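PDB 7D7P: phosphodiesterase from Salpingoeca rosetta, which belongs to the HD superfamily of metal-dependent phosphodiesterases and folds into an all-helical domain that holds zinc and magnesium ions. Local coordinates for residues T53-D57 against I265-E269; L77-F83 against E133-L137; W93-V97 against E185-E189; T118-L123 against L255-A259. The contacts are given in a common frame with arbitrary orientation. Numbering follows the deposited sequence.

Overall arrangement
All four contacts lie in one all-helical chain and join its helices and loops. Interaction 4 is the most central, its centre about 7 Å from that of the chain, and it touches two others: Trp-54 and Lys-266 of interaction 1 pack on helix 109-126, centres about 14 Å apart, while Leu-136 and Leu-77 of interaction 2 meet Leu-123 and Tyr-120, centres about 16 Å apart. Interaction 3, about 18 Å from interaction 2 centre to centre, is linked to it through helix 133-145, which supplies residues 133-137 and touches Trp-93. The metal site lies closest to interaction 4: the Leu-256 side chain is about 8 Å from the zinc ion, that of Val-97 about 12 Å.

Interaction 1 (T53-D57 against I265-E269); sequences TWDFD and IKPFE
Lys-266 lays its side chain against the turn at Trp-54 to Phe-56, its end lying against two backbone carbonyls. Residues 53-57 form no regular structure, but a type I beta turn spans Thr-53 to Phe-56, with Trp-54 at phi/psi -74/-10 and Asp-55 at -87/6; its Phe-56 N to Thr-53 O bond is weak at 3.4 Å. Thr-53 OG1 accepts from Asp-55 N at 3.3 Å, an ST turn. The nearest CA atoms across the contact are those of Asp-55 and Lys-266, 6.1 Å apart. With chi1 and chi2 both m and chi3 and chi4 both t, Lys-266 NZ donates to Trp-54 O at 2.9 Å and to Phe-56 O at 2.7 Å. In this helical phosphodiesterase domain Lys-266, just before helix 268-291, thus ties in the loop between helices 43-47 and 63-76; its side chain is about 13 Å from the zinc ion. Pro-267, the N-cap of that helix, points its CB toward the loop, and its CG lies 3.5 Å from Asp-55 OD1. On the loop side, Phe-56 stacks on His-117 and Trp-54 meets Phe-336 edge-to-face, while Asp-57 OD1 accepts from Trp-274 NE1 of helix 268-291.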
loop_
_atom_site.group_PDB
_atom_site.type_symbol
_atom_site.label_atom_id
_atom_site.label_comp_id
_atom_site.label_asym_id
_atom_site.label_seq_id
_atom_site.Cartn_x
_atom_site.Cartn_y
_atom_site.Cartn_z
ATOM N N THR A 53 -21.150 20.092 -4.898
ATOM C CA THR A 53 -19.780 20.374 -4.478
ATOM C C THR A 53 -19.259 19.194 -3.672
ATOM O O THR A 53 -19.874 18.794 -2.678
ATOM C CB THR A 53 -19.697 21.672 -3.662
ATOM O OG1 THR A 53 -18.431 21.742 -2.993
ATOM C CG2 THR A 53 -20.821 21.752 -2.636
ATOM N N TRP A 54 -18.131 18.633 -4.110
ATOM C CA TRP A 54 -17.519 17.506 -3.418
ATOM C C TRP A 54 -16.845 17.909 -2.114
ATOM O O TRP A 54 -16.458 17.029 -1.338
ATOM C CB TRP A 54 -16.506 16.819 -4.340
ATOM C CG TRP A 54 -17.139 16.115 -5.503
ATOM C CD1 TRP A 54 -17.448 16.652 -6.719
ATOM C CD2 TRP A 54 -17.544 14.741 -5.558
ATOM N NE1 TRP A 54 -18.019 15.698 -7.528
ATOM C CE2 TRP A 54 -18.090 14.517 -6.837
ATOM C CE3 TRP A 54 -17.502 13.680 -4.646
ATOM C CZ2 TRP A 54 -18.587 13.275 -7.230
ATOM C CZ3 TRP A 54 -17.995 12.448 -5.039
ATOM C CH2 TRP A 54 -18.529 12.255 -6.318
ATOM N N ASP A 55 -16.699 19.206 -1.853
ATOM C CA ASP A 55 -16.107 19.705 -0.620
ATOM C C ASP A 55 -17.124 19.853 0.506
ATOM O O ASP A 55 -16.775 20.376 1.570
ATOM C CB ASP A 55 -15.423 21.051 -0.871
ATOM C CG ASP A 55 -14.149 20.920 -1.686
ATOM O OD1 ASP A 55 -13.790 19.783 -2.065
ATOM O OD2 ASP A 55 -13.507 21.958 -1.948
ATOM N N PHE A 56 -18.361 19.403 0.297
ATOM C CA PHE A 56 -19.405 19.574 1.300
ATOM C C PHE A 56 -19.046 18.854 2.594
ATOM O O PHE A 56 -18.609 17.699 2.581
ATOM C CB PHE A 56 -20.741 19.058 0.760
ATOM C CG PHE A 56 -21.832 18.993 1.792
ATOM C CD1 PHE A 56 -22.538 20.130 2.146
ATOM C CD2 PHE A 56 -22.149 17.794 2.409
ATOM C CE1 PHE A 56 -23.541 20.073 3.097
ATOM C CE2 PHE A 56 -23.150 17.730 3.361
ATOM C CZ PHE A 56 -23.846 18.873 3.706
ATOM N N ASP A 57 -19.239 19.545 3.716
ATOM C CA ASP A 57 -18.986 18.990 5.040
ATOM C C ASP A 57 -20.092 19.456 5.974
ATOM O O ASP A 57 -20.260 20.661 6.187
ATOM C CB ASP A 57 -17.612 19.418 5.569
ATOM C CG ASP A 57 -17.169 18.602 6.767
ATOM O OD1 ASP A 57 -17.978 17.796 7.272
ATOM O OD2 ASP A 57 -16.010 18.759 7.201
ATOM N N ILE A 265 -12.400 10.698 0.869
ATOM C CA ILE A 265 -12.658 11.358 -0.404
ATOM C C ILE A 265 -13.068 12.818 -0.202
ATOM O O ILE A 265 -13.596 13.444 -1.117
ATOM C CB ILE A 265 -13.696 10.591 -1.238
ATOM C CG1 ILE A 265 -15.027 10.478 -0.493
ATOM C CG2 ILE A 265 -13.168 9.212 -1.608
ATOM C CD1 ILE A 265 -16.095 9.742 -1.277
ATOM N N LYS A 266 -12.820 13.365 0.977
ATOM C CA LYS A 266 -13.075 14.754 1.312
ATOM C C LYS A 266 -11.760 15.501 1.518
ATOM O O LYS A 266 -10.694 14.884 1.639
ATOM C CB LYS A 266 -13.939 14.837 2.577
ATOM C CG LYS A 266 -15.378 14.385 2.377
ATOM C CD LYS A 266 -16.141 15.352 1.491
ATOM C CE LYS A 266 -17.591 14.920 1.313
ATOM N NZ LYS A 266 -18.372 15.944 0.559
ATOM N N PRO A 267 -11.788 16.837 1.543
ATOM C CA PRO A 267 -10.570 17.592 1.869
ATOM C C PRO A 267 -10.000 17.156 3.213
ATOM O O PRO A 267 -10.724 16.676 4.088
ATOM C CB PRO A 267 -11.051 19.045 1.901
ATOM C CG PRO A 267 -12.214 19.062 0.971
ATOM C CD PRO A 267 -12.889 17.726 1.124
ATOM N N PHE A 268 -8.682 17.331 3.372
ATOM C CA PHE A 268 -7.994 16.714 4.504
ATOM C C PHE A 268 -8.520 17.226 5.838
ATOM O O PHE A 268 -8.604 16.463 6.809
ATOM C CB PHE A 268 -6.486 16.940 4.423
ATOM C CG PHE A 268 -5.734 16.311 5.563
ATOM C CD1 PHE A 268 -5.533 14.940 5.600
ATOM C CD2 PHE A 268 -5.260 17.081 6.612
ATOM C CE1 PHE A 268 -4.856 14.349 6.654
ATOM C CE2 PHE A 268 -4.580 16.496 7.670
ATOM C CZ PHE A 268 -4.379 15.129 7.690
ATOM N N GLU A 269 -8.868 18.512 5.916
ATOM C CA GLU A 269 -9.446 19.028 7.152
ATOM C C GLU A 269 -10.736 18.294 7.496
ATOM O O GLU A 269 -11.015 18.026 8.669
ATOM C CB GLU A 269 -9.696 20.531 7.043
ATOM C CG GLU A 269 -10.069 21.178 8.371
ATOM C CD GLU A 269 -10.212 22.683 8.273
ATOM O OE1 GLU A 269 -11.281 23.153 7.829
ATOM O OE2 GLU A 269 -9.256 23.397 8.644
#

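Interaction 2 (L77-F83 against E133-L137)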
loop_
_atom_site.group_PDB
_atom_site.type_symbol
_atom_site.label_atom_id
_atom_site.label_comp_id
_atom_site.label_asym_id
_atom_site.label_seq_id
_atom_site.Cartn_x
_atom_site.Cartn_y
_atom_site.Cartn_z
ATOM N N LEU A 77 -33.419 16.909 -7.583
ATOM C CA LEU A 77 -33.473 15.633 -8.288
ATOM C C LEU A 77 -34.864 15.307 -8.819
ATOM O O LEU A 77 -35.041 14.243 -9.422
ATOM C CB LEU A 77 -32.991 14.500 -7.377
ATOM C CG LEU A 77 -31.492 14.507 -7.077
ATOM C CD1 LEU A 77 -31.137 13.436 -6.057
ATOM C CD2 LEU A 77 -30.698 14.319 -8.364
ATOM N N HIS A 78 -35.841 16.187 -8.596
ATOM C CA HIS A 78 -37.199 16.119 -9.132
ATOM C C HIS A 78 -38.037 14.995 -8.534
ATOM O O HIS A 78 -39.114 14.693 -9.064
ATOM C CB HIS A 78 -37.199 15.992 -10.661
ATOM C CG HIS A 78 -36.377 17.035 -11.355
ATOM N ND1 HIS A 78 -36.706 18.374 -11.338
ATOM C CD2 HIS A 78 -35.241 16.936 -12.087
ATOM C CE1 HIS A 78 -35.806 19.055 -12.025
ATOM N NE2 HIS A 78 -34.907 18.206 -12.491
ATOM N N VAL A 79 -37.599 14.381 -7.432
ATOM C CA VAL A 79 -38.368 13.275 -6.865
ATOM C C VAL A 79 -39.626 13.783 -6.173
ATOM O O VAL A 79 -40.621 13.053 -6.068
ATOM C CB VAL A 79 -37.498 12.438 -5.909
ATOM C CG1 VAL A 79 -36.292 11.881 -6.645
ATOM C CG2 VAL A 79 -37.063 13.266 -4.711
ATOM N N ILE A 80 -39.614 15.027 -5.690
ATOM C CA ILE A 80 -40.802 15.588 -5.048
ATOM C C ILE A 80 -41.951 15.679 -6.046
ATOM O O ILE A 80 -43.081 15.263 -5.759
ATOM C CB ILE A 80 -40.481 16.961 -4.429
ATOM C CG1 ILE A 80 -39.528 16.799 -3.244
ATOM C CG2 ILE A 80 -41.757 17.671 -3.996
ATOM C CD1 ILE A 80 -39.180 18.101 -2.550
ATOM N N GLU A 81 -41.680 16.211 -7.239
ATOM C CA GLU A 81 -42.740 16.347 -8.231
ATOM C C GLU A 81 -43.052 15.027 -8.926
ATOM O O GLU A 81 -44.200 14.801 -9.322
ATOM C CB GLU A 81 -42.373 17.420 -9.258
ATOM C CG GLU A 81 -41.177 17.093 -10.129
ATOM C CD GLU A 81 -40.813 18.237 -11.058
ATOM O OE1 GLU A 81 -40.952 19.407 -10.641
ATOM O OE2 GLU A 81 -40.390 17.967 -12.204
ATOM N N GLN A 82 -42.063 14.137 -9.062
ATOM C CA GLN A 82 -42.305 12.864 -9.735
ATOM C C GLN A 82 -43.209 11.949 -8.915
ATOM O O GLN A 82 -43.916 11.111 -9.485
ATOM C CB GLN A 82 -40.978 12.161 -10.033
ATOM C CG GLN A 82 -40.223 12.725 -11.229
ATOM C CD GLN A 82 -40.898 12.421 -12.551
ATOM O OE1 GLN A 82 -41.367 11.306 -12.782
ATOM N NE2 GLN A 82 -40.950 13.416 -13.430
ATOM N N PHE A 83 -43.202 12.085 -7.589
ATOM C CA PHE A 83 -44.044 11.255 -6.735
ATOM C C PHE A 83 -45.090 12.056 -5.970
ATOM O O PHE A 83 -45.705 11.517 -5.040
ATOM C CB PHE A 83 -43.175 10.444 -5.769
ATOM C CG PHE A 83 -42.293 9.442 -6.456
ATOM C CD1 PHE A 83 -42.811 8.238 -6.906
ATOM C CD2 PHE A 83 -40.952 9.714 -6.676
ATOM C CE1 PHE A 83 -42.005 7.315 -7.548
ATOM C CE2 PHE A 83 -40.140 8.796 -7.318
ATOM C CZ PHE A 83 -40.667 7.594 -7.754
ATOM N N GLU A 133 -36.690 6.034 -11.492
ATOM C CA GLU A 133 -37.208 7.075 -10.610
ATOM C C GLU A 133 -37.468 6.537 -9.209
ATOM O O GLU A 133 -37.160 7.202 -8.214
ATOM C CB GLU A 133 -38.487 7.668 -11.200
ATOM C CG GLU A 133 -38.833 9.040 -10.661
ATOM C CD GLU A 133 -37.858 10.100 -11.122
ATOM O OE1 GLU A 133 -37.442 10.054 -12.300
ATOM O OE2 GLU A 133 -37.504 10.979 -10.307
ATOM N N VAL A 134 -38.038 5.334 -9.111
ATOM C CA VAL A 134 -38.323 4.757 -7.801
ATOM C C VAL A 134 -37.026 4.423 -7.072
ATOM O O VAL A 134 -36.895 4.676 -5.868
ATOM C CB VAL A 134 -39.236 3.525 -7.948
ATOM C CG1 VAL A 134 -39.284 2.733 -6.648
ATOM C CG2 VAL A 134 -40.638 3.948 -8.364
ATOM N N GLU A 135 -36.042 3.871 -7.787
ATOM C CA GLU A 135 -34.762 3.550 -7.163
ATOM C C GLU A 135 -34.025 4.806 -6.713
ATOM O O GLU A 135 -33.299 4.770 -5.714
ATOM C CB GLU A 135 -33.895 2.736 -8.126
ATOM C CG GLU A 135 -34.438 1.343 -8.425
ATOM C CD GLU A 135 -33.817 0.719 -9.660
ATOM O OE1 GLU A 135 -33.071 1.421 -10.379
ATOM O OE2 GLU A 135 -34.082 -0.475 -9.918
ATOM N N LEU A 136 -34.199 5.920 -7.426
ATOM C CA LEU A 136 -33.579 7.172 -7.004
ATOM C C LEU A 136 -34.157 7.645 -5.678
ATOM O O LEU A 136 -33.413 8.015 -4.761
ATOM C CB LEU A 136 -33.761 8.240 -8.083
ATOM C CG LEU A 136 -33.208 9.629 -7.763
ATOM C CD1 LEU A 136 -31.701 9.577 -7.557
ATOM C CD2 LEU A 136 -33.574 10.619 -8.864
ATOM N N LEU A 137 -35.489 7.643 -5.560
ATOM C CA LEU A 137 -36.123 7.985 -4.291
ATOM C C LEU A 137 -35.686 7.033 -3.185
ATOM O O LEU A 137 -35.462 7.456 -2.045
ATOM C CB LEU A 137 -37.645 7.967 -4.445
ATOM C CG LEU A 137 -38.484 8.158 -3.180
ATOM C CD1 LEU A 137 -38.268 9.546 -2.590
ATOM C CD2 LEU A 137 -39.961 7.918 -3.473
#
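Glu-133 opens the second segment with its chain folded toward the short helix 79-82: OE2 sits 3.4 Å from Gln-82 CG and 4.0 Å from Val-79 CG1, while OE1 takes a hydrogen bond from the backbone N of Ala-40. Its carbonyl O lies near the plane of the Phe-83 ring, at the edge, 3.5 Å from CE2. Val-134 directs its CA-to-CB bond away, yet its CG2 still reaches Phe-83 CZ at 3.7 Å. Leu-136 turns back to the contact, CD2 3.7 Å from Val-79 CG1 and CD1 4.2 Å from Leu-77 CD1. Last comes Leu-137, whose CD2 lies over one face of the Phe-83 ring, 4.0 Å from its centroid and 18° off the normal, a CH-pi contact; its CD1 is 4.4 Å from Val-79 CG2. In the first segment His-78, at positive phi, closes helix 63-76 in a Schellman motif and also occupies the N-cap position of helix 79-82, a break that turns the chain between Leu-77 and Val-79. This mainly apolar seam between a short connecting helix and a longer one, edged by Glu-133 and Gln-82, belongs to the all-helical fold of this phosphodiesterase domain.

Interaction 3 (W93-V97 against E185-E189)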
loop_
_atom_site.group_PDB
_atom_site.type_symbol
_atom_site.label_atom_id
_atom_site.label_comp_id
_atom_site.label_asym_id
_atom_site.label_seq_id
_atom_site.Cartn_x
_atom_site.Cartn_y
_atom_site.Cartn_z
ATOM N N TRP A 93 -40.987 13.927 8.156
ATOM C CA TRP A 93 -40.137 12.741 8.098
ATOM C C TRP A 93 -38.683 13.093 8.395
ATOM O O TRP A 93 -38.013 12.396 9.168
ATOM C CB TRP A 93 -40.274 12.078 6.726
ATOM C CG TRP A 93 -39.272 10.999 6.450
ATOM C CD1 TRP A 93 -39.300 9.714 6.909
ATOM C CD2 TRP A 93 -38.098 11.106 5.633
ATOM N NE1 TRP A 93 -38.215 9.017 6.436
ATOM C CE2 TRP A 93 -37.461 9.850 5.651
ATOM C CE3 TRP A 93 -37.523 12.145 4.893
ATOM C CZ2 TRP A 93 -36.277 9.602 4.956
ATOM C CZ3 TRP A 93 -36.346 11.898 4.203
ATOM C CH2 TRP A 93 -35.738 10.636 4.240
ATOM N N LEU A 94 -38.183 14.181 7.803
ATOM C CA LEU A 94 -36.821 14.629 8.081
ATOM C C LEU A 94 -36.609 14.867 9.570
ATOM O O LEU A 94 -35.587 14.457 10.134
ATOM C CB LEU A 94 -36.517 15.903 7.292
ATOM C CG LEU A 94 -36.221 15.737 5.804
ATOM C CD1 LEU A 94 -36.030 17.092 5.138
ATOM C CD2 LEU A 94 -34.994 14.874 5.622
ATOM N N GLN A 95 -37.563 15.532 10.222
ATOM C CA GLN A 95 -37.457 15.771 11.658
ATOM C C GLN A 95 -37.430 14.461 12.437
ATOM O O GLN A 95 -36.609 14.288 13.344
ATOM C CB GLN A 95 -38.619 16.650 12.123
ATOM C CG GLN A 95 -38.643 16.914 13.618
ATOM C CD GLN A 95 -39.824 17.771 14.036
ATOM O OE1 GLN A 95 -40.942 17.588 13.551
ATOM N NE2 GLN A 95 -39.579 18.722 14.930
ATOM N N LYS A 96 -38.321 13.526 12.096
ATOM C CA LYS A 96 -38.354 12.253 12.808
ATOM C C LYS A 96 -37.079 11.449 12.579
ATOM O O LYS A 96 -36.624 10.746 13.486
ATOM C CB LYS A 96 -39.579 11.442 12.386
ATOM C CG LYS A 96 -39.767 10.151 13.167
ATOM C CD LYS A 96 -40.012 10.417 14.646
ATOM C CE LYS A 96 -40.346 9.131 15.392
ATOM N NZ LYS A 96 -40.887 9.399 16.756
ATOM N N VAL A 97 -36.485 11.545 11.386
ATOM C CA VAL A 97 -35.203 10.886 11.137
ATOM C C VAL A 97 -34.135 11.439 12.074
ATOM O O VAL A 97 -33.374 10.684 12.692
ATOM C CB VAL A 97 -34.791 11.038 9.660
ATOM C CG1 VAL A 97 -33.350 10.586 9.465
ATOM C CG2 VAL A 97 -35.720 10.233 8.763
ATOM N N GLU A 185 -40.160 1.773 9.996
ATOM C CA GLU A 185 -41.024 2.174 11.101
ATOM C C GLU A 185 -41.262 3.677 11.086
ATOM O O GLU A 185 -42.373 4.143 11.367
ATOM C CB GLU A 185 -40.407 1.737 12.431
ATOM C CG GLU A 185 -41.419 1.491 13.536
ATOM C CD GLU A 185 -42.184 0.193 13.352
ATOM O OE1 GLU A 185 -41.590 -0.789 12.856
ATOM O OE2 GLU A 185 -43.379 0.155 13.706
ATOM N N ILE A 186 -40.229 4.453 10.753
ATOM C CA ILE A 186 -40.387 5.897 10.632
ATOM C C ILE A 186 -41.179 6.242 9.379
ATOM O O ILE A 186 -42.079 7.090 9.406
ATOM C CB ILE A 186 -39.007 6.581 10.630
ATOM C CG1 ILE A 186 -38.363 6.503 12.014
ATOM C CG2 ILE A 186 -39.121 8.030 10.159
ATOM C CD1 ILE A 186 -36.895 6.864 12.008
ATOM N N LEU A 187 -40.869 5.573 8.267
ATOM C CA LEU A 187 -41.441 5.933 6.974
ATOM C C LEU A 187 -42.924 5.592 6.901
ATOM O O LEU A 187 -43.739 6.414 6.467
ATOM C CB LEU A 187 -40.671 5.226 5.858
ATOM C CG LEU A 187 -40.976 5.651 4.427
ATOM C CD1 LEU A 187 -40.591 7.103 4.231
ATOM C CD2 LEU A 187 -40.249 4.752 3.437
ATOM N N LEU A 188 -43.297 4.383 7.321
ATOM C CA LEU A 188 -44.683 3.941 7.212
ATOM C C LEU A 188 -45.622 4.643 8.187
ATOM O O LEU A 188 -46.831 4.387 8.139
ATOM C CB LEU A 188 -44.770 2.426 7.407
ATOM C CG LEU A 188 -43.958 1.587 6.415
ATOM C CD1 LEU A 188 -44.196 0.099 6.631
ATOM C CD2 LEU A 188 -44.279 1.987 4.981
ATOM N N GLU A 189 -45.115 5.506 9.063
ATOM C CA GLU A 189 -45.997 6.316 9.889
ATOM C C GLU A 189 -46.763 7.307 9.012
ATOM O O GLU A 189 -46.245 7.810 8.010
ATOM C CB GLU A 189 -45.195 7.045 10.968
ATOM C CG GLU A 189 -46.041 7.681 12.059
ATOM C CD GLU A 189 -46.500 9.077 11.690
ATOM O OE1 GLU A 189 -47.543 9.523 12.212
ATOM O OE2 GLU A 189 -45.819 9.726 10.871
#
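Ile-186 is the residue most covered here, pushed from the last turn of helix 174-187 against helix 87-99, one of the helix-to-helix contacts from which this all-helical phosphodiesterase domain is built. Its CA-to-CB bond points toward the other helix, and CG2 meets three side chains: Trp-93 CD1 at 3.7 Å, Lys-96 CG at 3.7 Å and Val-97 CG2 at 4.3 Å. Trp-93 and Val-97 sit one helical turn apart, joined by the backbone bond from Val-97 N to Trp-93 O at 2.8 Å, and Lys-96 lies between them in sequence, so a single methyl fits the hollow formed by all three. Beyond it, Ile-186 also packs on Gln-100 and Leu-148.

Trp-93 comes next in buried area. Its CA-to-CB bond runs sideways, but the t chi1 carries the indole across to both Ile-186 and Leu-187. Its other neighbours are Ile-141, Leu-144 and Ser-145 of helix 133-145, so the indole is wedged among three helices.

Lys-96 contributes the aliphatic part of its chain. Its CB points toward Ile-186, after which the chain leads its charged end away from the contact. The backbone registers as Trp-93 with Leu-187 and Lys-96 with Ile-186, each pair 7.0 Å apart between CA atoms. Leu-187 CD1 packs beside the indole, 3.8 Å from Trp-93 NE1 and 4.0 Å from Trp-93 CD1.

Interaction 4 (T118-L123 against L255-A259); sequences TTYLLL and LLHTA
Two regular alpha-helical segments, 118-123 and 255-259, pack with their axes 9.0 Å apart at closest approach and their N-to-C directions at 133°, so they run roughly antiparallel but strongly inclined. The CA atoms come nearest at Thr-118 and Ala-259, 5.3 Å, and lie 6.9 Å apart at Leu-122 and Leu-255. The small residues explain the tight end: the Ala-259 methyl lets the helices close in, its CB 3.8 Å from Thr-118 CG2 and 3.4 Å from Thr-119 OG1. Both threonines have chi1 m and turn their hydroxyls back to their own helix, Thr-118 to Met-114 O and Thr-119 to Val-115 O.

Leu-122 is the main bump. With chi1 m and chi2 t it drives CD1 into the hollow between Leu-255, Thr-258 and Ala-259, 3.5 Å from Leu-255 O, 4.0 Å from Thr-258 CG2 and 3.9 Å from Ala-259 CB. Leu-255, also m and t, returns the gesture: CD1 meets Leu-123 CD2 at 3.7 Å, while CD2 lies 4.4 Å from Leu-122 CB. Leu-256 starts away from the contact, but its t, p rotamer brings CD1 to 3.6 Å from Thr-119 OG1. Every touching residue is buried. The pairing joins helix 109-126, which carries His-111, to helix 245-260, which ends at Asp-260; both residues are zinc ligands, and the contact is part of the buried helical core beside the metal site of an HD-type phosphodiesterase.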
loop_
_atom_site.group_PDB
_atom_site.type_symbol
_atom_site.label_atom_id
_atom_site.label_comp_id
_atom_site.label_asym_id
_atom_site.label_seq_id
_atom_site.Cartn_x
_atom_site.Cartn_y
_atom_site.Cartn_z
ATOM N N THR A 118 -23.414 12.839 -0.457
ATOM C CA THR A 118 -22.432 12.131 -1.275
ATOM C C THR A 118 -23.112 11.150 -2.223
ATOM O O THR A 118 -22.652 10.954 -3.355
ATOM C CB THR A 118 -21.426 11.412 -0.375
ATOM O OG1 THR A 118 -20.877 12.346 0.565
ATOM C CG2 THR A 118 -20.297 10.799 -1.199
ATOM N N THR A 119 -24.204 10.521 -1.777
ATOM C CA THR A 119 -24.983 9.669 -2.671
ATOM C C THR A 119 -25.578 10.482 -3.813
ATOM O O THR A 119 -25.621 10.023 -4.961
ATOM C CB THR A 119 -26.090 8.956 -1.891
ATOM O OG1 THR A 119 -25.509 8.143 -0.865
ATOM C CG2 THR A 119 -26.922 8.074 -2.820
ATOM N N TYR A 120 -26.031 11.700 -3.515
ATOM C CA TYR A 120 -26.546 12.581 -4.557
ATOM C C TYR A 120 -25.455 12.945 -5.558
ATOM O O TYR A 120 -25.718 13.058 -6.761
ATOM C CB TYR A 120 -27.153 13.825 -3.908
ATOM C CG TYR A 120 -26.977 15.118 -4.669
ATOM C CD1 TYR A 120 -27.836 15.460 -5.705
ATOM C CD2 TYR A 120 -25.974 16.015 -4.325
ATOM C CE1 TYR A 120 -27.687 16.649 -6.392
ATOM C CE2 TYR A 120 -25.818 17.203 -5.006
ATOM C CZ TYR A 120 -26.675 17.518 -6.037
ATOM O OH TYR A 120 -26.520 18.707 -6.713
ATOM N N LEU A 121 -24.217 13.114 -5.084
ATOM C CA LEU A 121 -23.115 13.405 -5.997
ATOM C C LEU A 121 -22.776 12.192 -6.856
ATOM O O LEU A 121 -22.543 12.326 -8.063
ATOM C CB LEU A 121 -21.882 13.861 -5.214
ATOM C CG LEU A 121 -21.957 15.181 -4.441
ATOM C CD1 LEU A 121 -20.726 15.347 -3.561
ATOM C CD2 LEU A 121 -22.103 16.366 -5.385
ATOM N N LEU A 122 -22.754 11.000 -6.253
ATOM C CA LEU A 122 -22.354 9.802 -6.985
ATOM C C LEU A 122 -23.388 9.415 -8.036
ATOM O O LEU A 122 -23.028 9.056 -9.163
ATOM C CB LEU A 122 -22.123 8.648 -6.007
ATOM C CG LEU A 122 -20.889 8.755 -5.108
ATOM C CD1 LEU A 122 -20.974 7.762 -3.960
ATOM C CD2 LEU A 122 -19.619 8.531 -5.913
ATOM N N LEU A 123 -24.677 9.478 -7.687
ATOM C CA LEU A 123 -25.716 9.093 -8.637
ATOM C C LEU A 123 -25.797 10.077 -9.796
ATOM O O LEU A 123 -26.018 9.677 -10.944
ATOM C CB LEU A 123 -27.069 8.991 -7.933
ATOM C CG LEU A 123 -27.230 7.921 -6.853
ATOM C CD1 LEU A 123 -28.632 7.988 -6.268
ATOM C CD2 LEU A 123 -26.932 6.530 -7.400
ATOM N N LEU A 255 -22.543 1.852 -4.641
ATOM C CA LEU A 255 -22.435 3.306 -4.556
ATOM C C LEU A 255 -22.774 3.819 -3.160
ATOM O O LEU A 255 -22.130 4.754 -2.669
ATOM C CB LEU A 255 -23.336 3.961 -5.604
ATOM C CG LEU A 255 -22.873 3.821 -7.057
ATOM C CD1 LEU A 255 -23.878 4.450 -8.010
ATOM C CD2 LEU A 255 -21.491 4.437 -7.243
ATOM N N LEU A 256 -23.784 3.234 -2.505
ATOM C CA LEU A 256 -24.111 3.673 -1.149
ATOM C C LEU A 256 -22.987 3.336 -0.178
ATOM O O LEU A 256 -22.687 4.121 0.730
ATOM C CB LEU A 256 -25.424 3.049 -0.676
ATOM C CG LEU A 256 -25.826 3.504 0.736
ATOM C CD1 LEU A 256 -26.096 5.004 0.757
ATOM C CD2 LEU A 256 -27.025 2.732 1.281
ATOM N N HIS A 257 -22.360 2.170 -0.348
ATOM C CA HIS A 257 -21.194 1.836 0.463
ATOM C C HIS A 257 -20.063 2.825 0.217
ATOM O O HIS A 257 -19.347 3.208 1.151
ATOM C CB HIS A 257 -20.743 0.405 0.166
ATOM C CG HIS A 257 -19.518 -0.014 0.917
ATOM N ND1 HIS A 257 -19.432 0.040 2.291
ATOM C CD2 HIS A 257 -18.331 -0.502 0.485
ATOM C CE1 HIS A 257 -18.244 -0.392 2.675
ATOM N NE2 HIS A 257 -17.556 -0.727 1.597
ATOM N N THR A 258 -19.896 3.261 -1.037
ATOM C CA THR A 258 -18.904 4.287 -1.347
ATOM C C THR A 258 -19.200 5.583 -0.602
ATOM O O THR A 258 -18.293 6.202 -0.035
ATOM C CB THR A 258 -18.858 4.542 -2.855
ATOM O OG1 THR A 258 -18.617 3.312 -3.548
ATOM C CG2 THR A 258 -17.754 5.540 -3.198
ATOM N N ALA A 259 -20.467 6.011 -0.593
ATOM C CA ALA A 259 -20.813 7.258 0.082
ATOM C C ALA A 259 -20.687 7.134 1.595
ATOM O O ALA A 259 -20.409 8.129 2.273
ATOM C CB ALA A 259 -22.229 7.694 -0.296
#